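Local coordinates for axin interactor, dorsalization associated protein (Danio rerio, PDB 2QZQ) that binds axin and disrupts its homodimerization, so inhibiting axin-mediated JNK activation and acting as a ventralizing factor in the embryo, at residues L4-S9 and M13-L18; K103-M108 and K132-L137; L18-I23 and P34-S39. One frame throughout, in Å; residues are numbered along the deposited sequence.

Contact 1: L4-S9 and M13-L18; sequences LPRLPS and MTLLTL
Leu-15 is the centre of the apolar part of this contact. Its two methyl branches divide the work. Leu-15 CD2 packs beside Leu-7, 3.9 Å from Leu-7 CB, and the two side chains cross at about a right angle. Leu-15 CD1 goes to the backbone of the loop and lies 3.2 Å from Leu-7 O. The same methyl also meets the aliphatic root of Arg-6, with Leu-15 CD1 4.0 Å from Arg-6 CG, and borders Ser-9.

The polar part lies at the other end. The chain of Arg-6 leaves extended, with CG anti to the backbone N (chi1 -169°), then bends at chi3 (-54°). This brings the guanidinium to Thr-17, where Arg-6 NH2 is 3.5 Å from Thr-17 OG1, at a slant to the guanidinium plane. Glu-72, outside both segments, ties the pair together. Its OE1 forms a salt bridge with Arg-6 NE and a hydrogen bond with Thr-17 OG1.

Both segments fall in a region that probably binds axin. The segment 4-9 is irregular and passes over the outward side of strand 15-24. That strand lies between strands 64-72 and 144-151 in the sheet. Leu-16 and Leu-18 point to the opposite face of strand 15-24, against strand 85-94.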
loop_
_atom_site.group_PDB
_atom_site.type_symbol
_atom_site.label_atom_id
_atom_site.label_comp_id
_atom_site.label_asym_id
_atom_site.label_seq_id
_atom_site.Cartn_x
_atom_site.Cartn_y
_atom_site.Cartn_z
ATOM N N LEU A 4 -8.867 -2.332 -9.300
ATOM C CA LEU A 4 -10.269 -2.233 -9.659
ATOM C C LEU A 4 -10.595 -0.801 -10.074
ATOM O O LEU A 4 -9.914 0.135 -9.663
ATOM C CB LEU A 4 -11.118 -2.685 -8.484
ATOM C CG LEU A 4 -11.141 -4.173 -8.149
ATOM C CD1 LEU A 4 -11.673 -4.365 -6.754
ATOM C CD2 LEU A 4 -11.987 -4.954 -9.158
ATOM N N PRO A 5 -11.644 -0.623 -10.900
ATOM C CA PRO A 5 -11.990 0.732 -11.323
ATOM C C PRO A 5 -12.507 1.523 -10.117
ATOM O O PRO A 5 -12.986 0.922 -9.150
ATOM C CB PRO A 5 -13.137 0.531 -12.336
ATOM C CG PRO A 5 -13.308 -0.956 -12.518
ATOM C CD PRO A 5 -12.568 -1.656 -11.410
ATOM N N ARG A 6 -12.390 2.845 -10.188
ATOM C CA ARG A 6 -13.043 3.758 -9.241
ATOM C C ARG A 6 -14.543 3.420 -9.103
ATOM O O ARG A 6 -15.231 3.156 -10.103
ATOM C CB ARG A 6 -12.842 5.208 -9.701
ATOM C CG ARG A 6 -13.244 6.286 -8.672
ATOM C CD ARG A 6 -12.811 7.678 -9.119
ATOM N NE ARG A 6 -11.383 7.717 -9.413
ATOM C CZ ARG A 6 -10.756 8.688 -10.071
ATOM N NH1 ARG A 6 -11.433 9.738 -10.525
ATOM N NH2 ARG A 6 -9.441 8.614 -10.272
ATOM N N LEU A 7 -15.023 3.363 -7.863
ATOM C CA LEU A 7 -16.451 3.176 -7.591
ATOM C C LEU A 7 -17.261 4.329 -8.181
ATOM O O LEU A 7 -16.737 5.444 -8.346
ATOM C CB LEU A 7 -16.725 3.092 -6.082
ATOM C CG LEU A 7 -16.249 1.865 -5.314
ATOM C CD1 LEU A 7 -16.511 2.058 -3.854
ATOM C CD2 LEU A 7 -16.929 0.574 -5.803
ATOM N N PRO A 8 -18.547 4.075 -8.503
ATOM C CA PRO A 8 -19.352 5.217 -8.956
ATOM C C PRO A 8 -19.438 6.242 -7.822
ATOM O O PRO A 8 -19.515 5.855 -6.650
ATOM C CB PRO A 8 -20.745 4.609 -9.200
ATOM C CG PRO A 8 -20.758 3.300 -8.476
ATOM C CD PRO A 8 -19.322 2.818 -8.425
ATOM N N SER A 9 -19.416 7.521 -8.162
ATOM C CA SER A 9 -19.568 8.561 -7.154
ATOM C C SER A 9 -20.984 8.566 -6.559
ATOM O O SER A 9 -21.957 8.222 -7.232
ATOM C CB SER A 9 -19.177 9.926 -7.715
ATOM O OG SER A 9 -20.049 10.311 -8.755
HETATM N N MSE A 13 -20.587 12.053 -0.678
HETATM C CA MSE A 13 -19.601 11.066 -0.215
HETATM C C MSE A 13 -18.275 11.253 -0.955
HETATM O O MSE A 13 -18.202 11.936 -1.982
HETATM C CB MSE A 13 -20.110 9.625 -0.405
HETATM C CG MSE A 13 -21.486 9.329 0.122
HETATM SE SE MSE A 13 -21.630 9.235 2.047
HETATM C CE MSE A 13 -23.662 9.194 2.243
ATOM N N THR A 14 -17.225 10.632 -0.433
ATOM C CA THR A 14 -15.865 10.915 -0.907
ATOM C C THR A 14 -15.153 9.615 -1.288
ATOM O O THR A 14 -15.253 8.630 -0.574
ATOM C CB THR A 14 -15.032 11.630 0.181
ATOM O OG1 THR A 14 -15.796 12.718 0.747
ATOM C CG2 THR A 14 -13.732 12.152 -0.414
ATOM N N LEU A 15 -14.455 9.642 -2.417
ATOM C CA LEU A 15 -13.663 8.493 -2.878
ATOM C C LEU A 15 -12.190 8.847 -2.902
ATOM O O LEU A 15 -11.799 9.967 -3.269
ATOM C CB LEU A 15 -14.117 8.017 -4.267
ATOM C CG LEU A 15 -15.473 7.320 -4.368
ATOM C CD1 LEU A 15 -15.866 7.208 -5.858
ATOM C CD2 LEU A 15 -15.518 5.942 -3.659
ATOM N N LEU A 16 -11.368 7.874 -2.509
ATOM C CA LEU A 16 -9.947 8.109 -2.388
ATOM C C LEU A 16 -9.193 7.341 -3.459
ATOM O O LEU A 16 -9.461 6.157 -3.682
ATOM C CB LEU A 16 -9.466 7.714 -0.980
ATOM C CG LEU A 16 -7.952 7.723 -0.675
ATOM C CD1 LEU A 16 -7.370 9.125 -0.686
ATOM C CD2 LEU A 16 -7.672 7.019 0.637
ATOM N N THR A 17 -8.313 8.064 -4.148
ATOM C CA THR A 17 -7.289 7.494 -5.009
ATOM C C THR A 17 -5.933 7.635 -4.341
ATOM O O THR A 17 -5.549 8.730 -3.906
ATOM C CB THR A 17 -7.234 8.174 -6.379
ATOM O OG1 THR A 17 -8.559 8.181 -6.937
ATOM C CG2 THR A 17 -6.262 7.396 -7.355
ATOM N N LEU A 18 -5.216 6.519 -4.242
ATOM C CA LEU A 18 -3.829 6.572 -3.781
ATOM C C LEU A 18 -2.908 6.260 -4.933
ATOM O O LEU A 18 -2.975 5.148 -5.503
ATOM C CB LEU A 18 -3.600 5.586 -2.637
ATOM C CG LEU A 18 -4.421 5.836 -1.377
ATOM C CD1 LEU A 18 -4.336 4.656 -0.411
ATOM C CD2 LEU A 18 -4.021 7.151 -0.727
#

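Contact 2: K103-M108 and K132-L137; sequences KCFAFM and KKLNLL
Leu-134 sets its two methyls against two phenylalanine rings of strand 99-109. Leu-134 CD2 lies 3.7 Å from Phe-105 CZ. Leu-134 CD1 lies 3.8 Å from Phe-107 CE1 and just as far from Phe-107 CZ. Each methyl lies at the edge of its ring, near the ring plane, so neither pair is a CH-pi contact over a face. Leu-134 comes at Phe-105 at about a right angle, while it and Phe-107 approach from opposite directions. Both rings have CG between the backbone N and the carbonyl carbon (chi1 68° for Phe-105 and 62° for Phe-107). Their similar torsions leave the far ends of both rings toward the loop, and the forked end of Leu-134 can touch both.

Three residues further along the loop, Leu-137 meets Cys-104, whose side chain points to the other side of the strand from the two rings. Leu-137 CD2 rests 3.9 Å from Cys-104 CB and 4.0 Å from Cys-104 SG. No hydrogen bond joins the two segments.

The contact packs a loop against the outer face of one layer of the C2 beta sandwich. Strand 99-109 runs between strands 85-94 and 116-124. The segment 132-137 belongs to the long loop from strand 116-124 to strand 144-151. It runs along the outer face at Leu-134 and reaches the other side of the strand at Leu-137. Strand 116-124 helps to seat it: Leu-134 also touches Tyr-123, and Leu-137 touches Lys-124.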
loop_
_atom_site.group_PDB
_atom_site.type_symbol
_atom_site.label_atom_id
_atom_site.label_comp_id
_atom_site.label_asym_id
_atom_site.label_seq_id
_atom_site.Cartn_x
_atom_site.Cartn_y
_atom_site.Cartn_z
ATOM N N LYS A 103 7.855 -8.857 1.795
ATOM C CA LYS A 103 9.089 -8.369 2.388
ATOM C C LYS A 103 8.780 -7.443 3.549
ATOM O O LYS A 103 9.415 -7.484 4.607
ATOM C CB LYS A 103 9.830 -7.562 1.328
ATOM C CG LYS A 103 11.201 -7.020 1.754
ATOM C CD LYS A 103 11.858 -6.419 0.497
ATOM C CE LYS A 103 13.241 -5.943 0.771
ATOM N NZ LYS A 103 14.127 -7.141 0.900
ATOM N N CYS A 104 7.804 -6.574 3.337
ATOM C CA CYS A 104 7.546 -5.510 4.310
ATOM C C CYS A 104 6.194 -4.908 4.010
ATOM O O CYS A 104 5.582 -5.209 2.983
ATOM C CB CYS A 104 8.659 -4.451 4.224
ATOM S SG CYS A 104 8.862 -3.726 2.542
ATOM N N PHE A 105 5.709 -4.079 4.930
ATOM C CA PHE A 105 4.423 -3.435 4.758
ATOM C C PHE A 105 4.400 -2.016 5.350
ATOM O O PHE A 105 5.237 -1.626 6.185
ATOM C CB PHE A 105 3.305 -4.282 5.368
ATOM C CG PHE A 105 3.360 -4.363 6.893
ATOM C CD1 PHE A 105 4.230 -5.238 7.527
ATOM C CD2 PHE A 105 2.548 -3.544 7.671
ATOM C CE1 PHE A 105 4.272 -5.325 8.919
ATOM C CE2 PHE A 105 2.572 -3.612 9.082
ATOM C CZ PHE A 105 3.436 -4.491 9.706
ATOM N N ALA A 106 3.427 -1.251 4.886
ATOM C CA ALA A 106 3.168 0.093 5.397
ATOM C C ALA A 106 1.679 0.117 5.615
ATOM O O ALA A 106 0.933 -0.622 4.969
ATOM C CB ALA A 106 3.564 1.155 4.355
ATOM N N PHE A 107 1.218 0.992 6.500
ATOM C CA PHE A 107 -0.204 1.166 6.620
ATOM C C PHE A 107 -0.503 2.611 6.922
ATOM O O PHE A 107 0.387 3.370 7.323
ATOM C CB PHE A 107 -0.776 0.255 7.714
ATOM C CG PHE A 107 -0.236 0.547 9.090
ATOM C CD1 PHE A 107 0.985 0.039 9.498
ATOM C CD2 PHE A 107 -0.959 1.355 9.975
ATOM C CE1 PHE A 107 1.472 0.279 10.795
ATOM C CE2 PHE A 107 -0.472 1.632 11.234
ATOM C CZ PHE A 107 0.722 1.099 11.662
HETATM N N MSE A 108 -1.759 2.985 6.717
HETATM C CA MSE A 108 -2.225 4.294 7.143
HETATM C C MSE A 108 -3.594 4.207 7.784
HETATM O O MSE A 108 -4.491 3.552 7.250
HETATM C CB MSE A 108 -2.176 5.332 6.015
HETATM C CG MSE A 108 -2.809 4.956 4.693
HETATM SE SE MSE A 108 -2.590 6.507 3.425
HETATM C CE MSE A 108 -4.033 7.326 3.815
ATOM N N LYS A 132 -0.355 -4.072 15.808
ATOM C CA LYS A 132 -0.122 -4.072 17.255
ATOM C C LYS A 132 1.362 -4.184 17.598
ATOM O O LYS A 132 1.816 -3.611 18.585
ATOM C CB LYS A 132 -0.853 -5.270 17.872
ATOM C CG LYS A 132 -2.379 -5.233 17.800
ATOM C CD LYS A 132 -2.904 -3.873 18.152
ATOM C CE LYS A 132 -4.213 -3.952 18.921
ATOM N NZ LYS A 132 -4.313 -2.693 19.713
ATOM N N LYS A 133 2.096 -4.961 16.811
ATOM C CA LYS A 133 3.522 -5.167 17.041
ATOM C C LYS A 133 4.284 -4.923 15.750
ATOM O O LYS A 133 4.070 -5.626 14.779
ATOM C CB LYS A 133 3.815 -6.574 17.568
ATOM C CG LYS A 133 3.588 -6.750 19.065
ATOM C CD LYS A 133 3.627 -8.236 19.491
ATOM C CE LYS A 133 5.020 -8.818 19.434
ATOM N NZ LYS A 133 4.965 -10.136 20.167
ATOM N N LEU A 134 5.163 -3.923 15.766
ATOM C CA LEU A 134 5.858 -3.426 14.561
ATOM C C LEU A 134 7.384 -3.441 14.696
ATOM O O LEU A 134 7.938 -2.972 15.694
ATOM C CB LEU A 134 5.360 -2.006 14.224
ATOM C CG LEU A 134 3.830 -1.834 14.108
ATOM C CD1 LEU A 134 3.407 -0.384 13.968
ATOM C CD2 LEU A 134 3.269 -2.678 12.910
ATOM N N ASN A 135 8.062 -3.937 13.658
ATOM C CA ASN A 135 9.517 -3.985 13.616
ATOM C C ASN A 135 9.940 -3.186 12.399
ATOM O O ASN A 135 9.597 -3.550 11.287
ATOM C CB ASN A 135 9.988 -5.433 13.523
ATOM C CG ASN A 135 9.442 -6.298 14.672
ATOM O OD1 ASN A 135 8.684 -7.250 14.452
ATOM N ND2 ASN A 135 9.774 -5.923 15.894
ATOM N N LEU A 136 10.608 -2.064 12.635
ATOM C CA LEU A 136 10.987 -1.139 11.546
ATOM C C LEU A 136 11.986 -1.806 10.632
ATOM O O LEU A 136 12.966 -2.400 11.095
ATOM C CB LEU A 136 11.568 0.159 12.129
ATOM C CG LEU A 136 11.847 1.311 11.142
ATOM C CD1 LEU A 136 10.552 1.794 10.527
ATOM C CD2 LEU A 136 12.524 2.481 11.851
ATOM N N LEU A 137 11.760 -1.704 9.319
ATOM C CA LEU A 137 12.679 -2.305 8.363
ATOM C C LEU A 137 14.069 -1.632 8.361
ATOM O O LEU A 137 15.100 -2.303 8.385
ATOM C CB LEU A 137 12.049 -2.289 6.943
ATOM C CG LEU A 137 12.835 -2.991 5.832
ATOM C CD1 LEU A 137 12.908 -4.467 6.062
ATOM C CD2 LEU A 137 12.181 -2.708 4.484
#

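Contact 3: L18-I23 and P34-S39; sequences LTIEKI and PYITVS
Ile-36 and Ile-20 have nearly equal areas buried here, and they meet tip to tip across the domain interior. Ile-36 ends on the branch methyl of its partner, with Ile-36 CD1 3.9 Å from Ile-20 CG2. The exchange is close to reciprocal, since Ile-20 CD1 lies 4.1 Å from Ile-36 CG2. Both residues hold the same conformation. CG1 is anti to the carbonyl carbon (chi1 -59° in Ile-20 and -68° in Ile-36), and the chain then runs on extended to CD1. In this conformation the CG1 arm of each extends to the CG2 methyl of the other.

Val-38 has the next largest share. It slides past Ile-20 in the opposite direction, and Val-38 CG2 is 4.0 Å from Ile-20 CD1. The end of Ile-20 is therefore set between two residues of strand 34-41, both of which point their CB inward.

The two strands do not pair. The closest CA atoms, Ile-20 and Ile-36, are 9.0 Å apart, and the space is bridged by side chains alone. This is face-to-face packing of the two layers of a beta sandwich, here the C-terminal C2 domain of the protein. Phe-67 touches both isoleucines and extends the apolar layer.

All three residues are buried, and their contacts are all between methyl groups. The layers are held here by dispersion and the exclusion of water. No hydrogen bond joins the two segments, so what they contribute to each other's position is the fit of branched side chains.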
loop_
_atom_site.group_PDB
_atom_site.type_symbol
_atom_site.label_atom_id
_atom_site.label_comp_id
_atom_site.label_asym_id
_atom_site.label_seq_id
_atom_site.Cartn_x
_atom_site.Cartn_y
_atom_site.Cartn_z
ATOM N N LEU A 18 -5.216 6.519 -4.242
ATOM C CA LEU A 18 -3.829 6.572 -3.781
ATOM C C LEU A 18 -2.908 6.260 -4.933
ATOM O O LEU A 18 -2.975 5.148 -5.503
ATOM C CB LEU A 18 -3.600 5.586 -2.637
ATOM C CG LEU A 18 -4.421 5.836 -1.377
ATOM C CD1 LEU A 18 -4.336 4.656 -0.411
ATOM C CD2 LEU A 18 -4.021 7.151 -0.727
ATOM N N THR A 19 -2.080 7.236 -5.306
ATOM C CA THR A 19 -1.071 7.025 -6.325
ATOM C C THR A 19 0.143 6.456 -5.625
ATOM O O THR A 19 0.695 7.079 -4.734
ATOM C CB THR A 19 -0.664 8.362 -6.996
ATOM O OG1 THR A 19 -1.838 9.000 -7.521
ATOM C CG2 THR A 19 0.362 8.143 -8.129
ATOM N N ILE A 20 0.565 5.271 -6.030
ATOM C CA ILE A 20 1.787 4.710 -5.480
ATOM C C ILE A 20 2.867 5.185 -6.415
ATOM O O ILE A 20 2.939 4.761 -7.587
ATOM C CB ILE A 20 1.756 3.159 -5.426
ATOM C CG1 ILE A 20 0.589 2.649 -4.563
ATOM C CG2 ILE A 20 3.117 2.607 -4.986
ATOM C CD1 ILE A 20 0.366 1.128 -4.670
ATOM N N GLU A 21 3.691 6.097 -5.907
ATOM C CA GLU A 21 4.724 6.710 -6.723
ATOM C C GLU A 21 5.921 5.794 -6.784
ATOM O O GLU A 21 6.304 5.344 -7.846
ATOM C CB GLU A 21 5.095 8.095 -6.186
ATOM C CG GLU A 21 3.859 9.017 -6.172
ATOM C CD GLU A 21 4.116 10.421 -5.626
ATOM O OE1 GLU A 21 5.091 10.621 -4.881
ATOM O OE2 GLU A 21 3.309 11.324 -5.948
ATOM N N LYS A 22 6.508 5.520 -5.626
ATOM C CA LYS A 22 7.709 4.704 -5.578
ATOM C C LYS A 22 7.874 4.173 -4.162
ATOM O O LYS A 22 7.234 4.668 -3.238
ATOM C CB LYS A 22 8.927 5.514 -5.995
ATOM C CG LYS A 22 9.386 6.548 -4.989
ATOM C CD LYS A 22 10.449 7.449 -5.576
ATOM C CE LYS A 22 10.696 8.634 -4.645
ATOM N NZ LYS A 22 11.819 9.481 -5.122
ATOM N N ILE A 23 8.721 3.159 -4.021
ATOM C CA ILE A 23 9.082 2.650 -2.716
ATOM C C ILE A 23 10.603 2.588 -2.607
ATOM O O ILE A 23 11.289 2.064 -3.506
ATOM C CB ILE A 23 8.386 1.288 -2.385
ATOM C CG1 ILE A 23 8.687 0.859 -0.928
ATOM C CG2 ILE A 23 8.774 0.187 -3.360
ATOM C CD1 ILE A 23 7.939 -0.444 -0.523
ATOM N N PRO A 34 8.683 -7.148 -8.497
ATOM C CA PRO A 34 8.063 -6.530 -7.311
ATOM C C PRO A 34 6.647 -6.022 -7.576
ATOM O O PRO A 34 6.344 -5.501 -8.664
ATOM C CB PRO A 34 9.002 -5.366 -6.994
ATOM C CG PRO A 34 9.583 -4.982 -8.327
ATOM C CD PRO A 34 9.742 -6.304 -9.091
ATOM N N TYR A 35 5.783 -6.157 -6.583
ATOM C CA TYR A 35 4.459 -5.537 -6.663
ATOM C C TYR A 35 3.919 -5.235 -5.276
ATOM O O TYR A 35 4.529 -5.584 -4.272
ATOM C CB TYR A 35 3.464 -6.379 -7.468
ATOM C CG TYR A 35 3.057 -7.685 -6.823
ATOM C CD1 TYR A 35 3.851 -8.839 -6.963
ATOM C CD2 TYR A 35 1.881 -7.777 -6.079
ATOM C CE1 TYR A 35 3.468 -10.053 -6.371
ATOM C CE2 TYR A 35 1.491 -8.976 -5.476
ATOM C CZ TYR A 35 2.286 -10.119 -5.650
ATOM O OH TYR A 35 1.900 -11.302 -5.056
ATOM N N ILE A 36 2.779 -4.556 -5.234
ATOM C CA ILE A 36 2.170 -4.187 -3.947
ATOM C C ILE A 36 0.731 -4.633 -3.884
ATOM O O ILE A 36 -0.020 -4.472 -4.844
ATOM C CB ILE A 36 2.307 -2.663 -3.676
ATOM C CG1 ILE A 36 3.783 -2.321 -3.432
ATOM C CG2 ILE A 36 1.407 -2.191 -2.440
ATOM C CD1 ILE A 36 4.064 -0.780 -3.263
ATOM N N THR A 37 0.361 -5.187 -2.726
ATOM C CA THR A 37 -0.992 -5.554 -2.414
ATOM C C THR A 37 -1.529 -4.493 -1.475
ATOM O O THR A 37 -0.929 -4.213 -0.415
ATOM C CB THR A 37 -1.063 -6.911 -1.734
ATOM O OG1 THR A 37 -0.637 -7.901 -2.661
ATOM C CG2 THR A 37 -2.508 -7.262 -1.292
ATOM N N VAL A 38 -2.643 -3.914 -1.895
ATOM C CA VAL A 38 -3.339 -2.880 -1.130
ATOM C C VAL A 38 -4.652 -3.471 -0.618
ATOM O O VAL A 38 -5.494 -3.958 -1.393
ATOM C CB VAL A 38 -3.612 -1.598 -1.973
ATOM C CG1 VAL A 38 -4.314 -0.465 -1.106
ATOM C CG2 VAL A 38 -2.334 -1.065 -2.634
ATOM N N SER A 39 -4.803 -3.438 0.705
ATOM C CA SER A 39 -5.987 -3.917 1.354
ATOM C C SER A 39 -6.475 -2.855 2.366
ATOM O O SER A 39 -5.710 -1.980 2.773
ATOM C CB SER A 39 -5.714 -5.253 2.052
ATOM O OG SER A 39 -4.721 -5.154 3.063
#

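In the fold
Contact 3 is core: its three touching residues are all buried and its centre is about 5 Å from the centre of the chain. Contacts 1 and 2 are partly buried and lie on opposite sides of that centre, with centres about 26 Å apart. Contacts 1 and 3 use the same strand, 15-24, and share Leu-18 in their ranges. Contact 1 puts a loop on the outer face of that strand, whereas contact 3 uses its inner face. Contact 2 likewise sets a loop against a strand, 99-109. Chemistry follows place: contact 3 is purely aliphatic, contact 2 adds aromatic edges and a thiol, and contact 1 mixes leucines with a charged group.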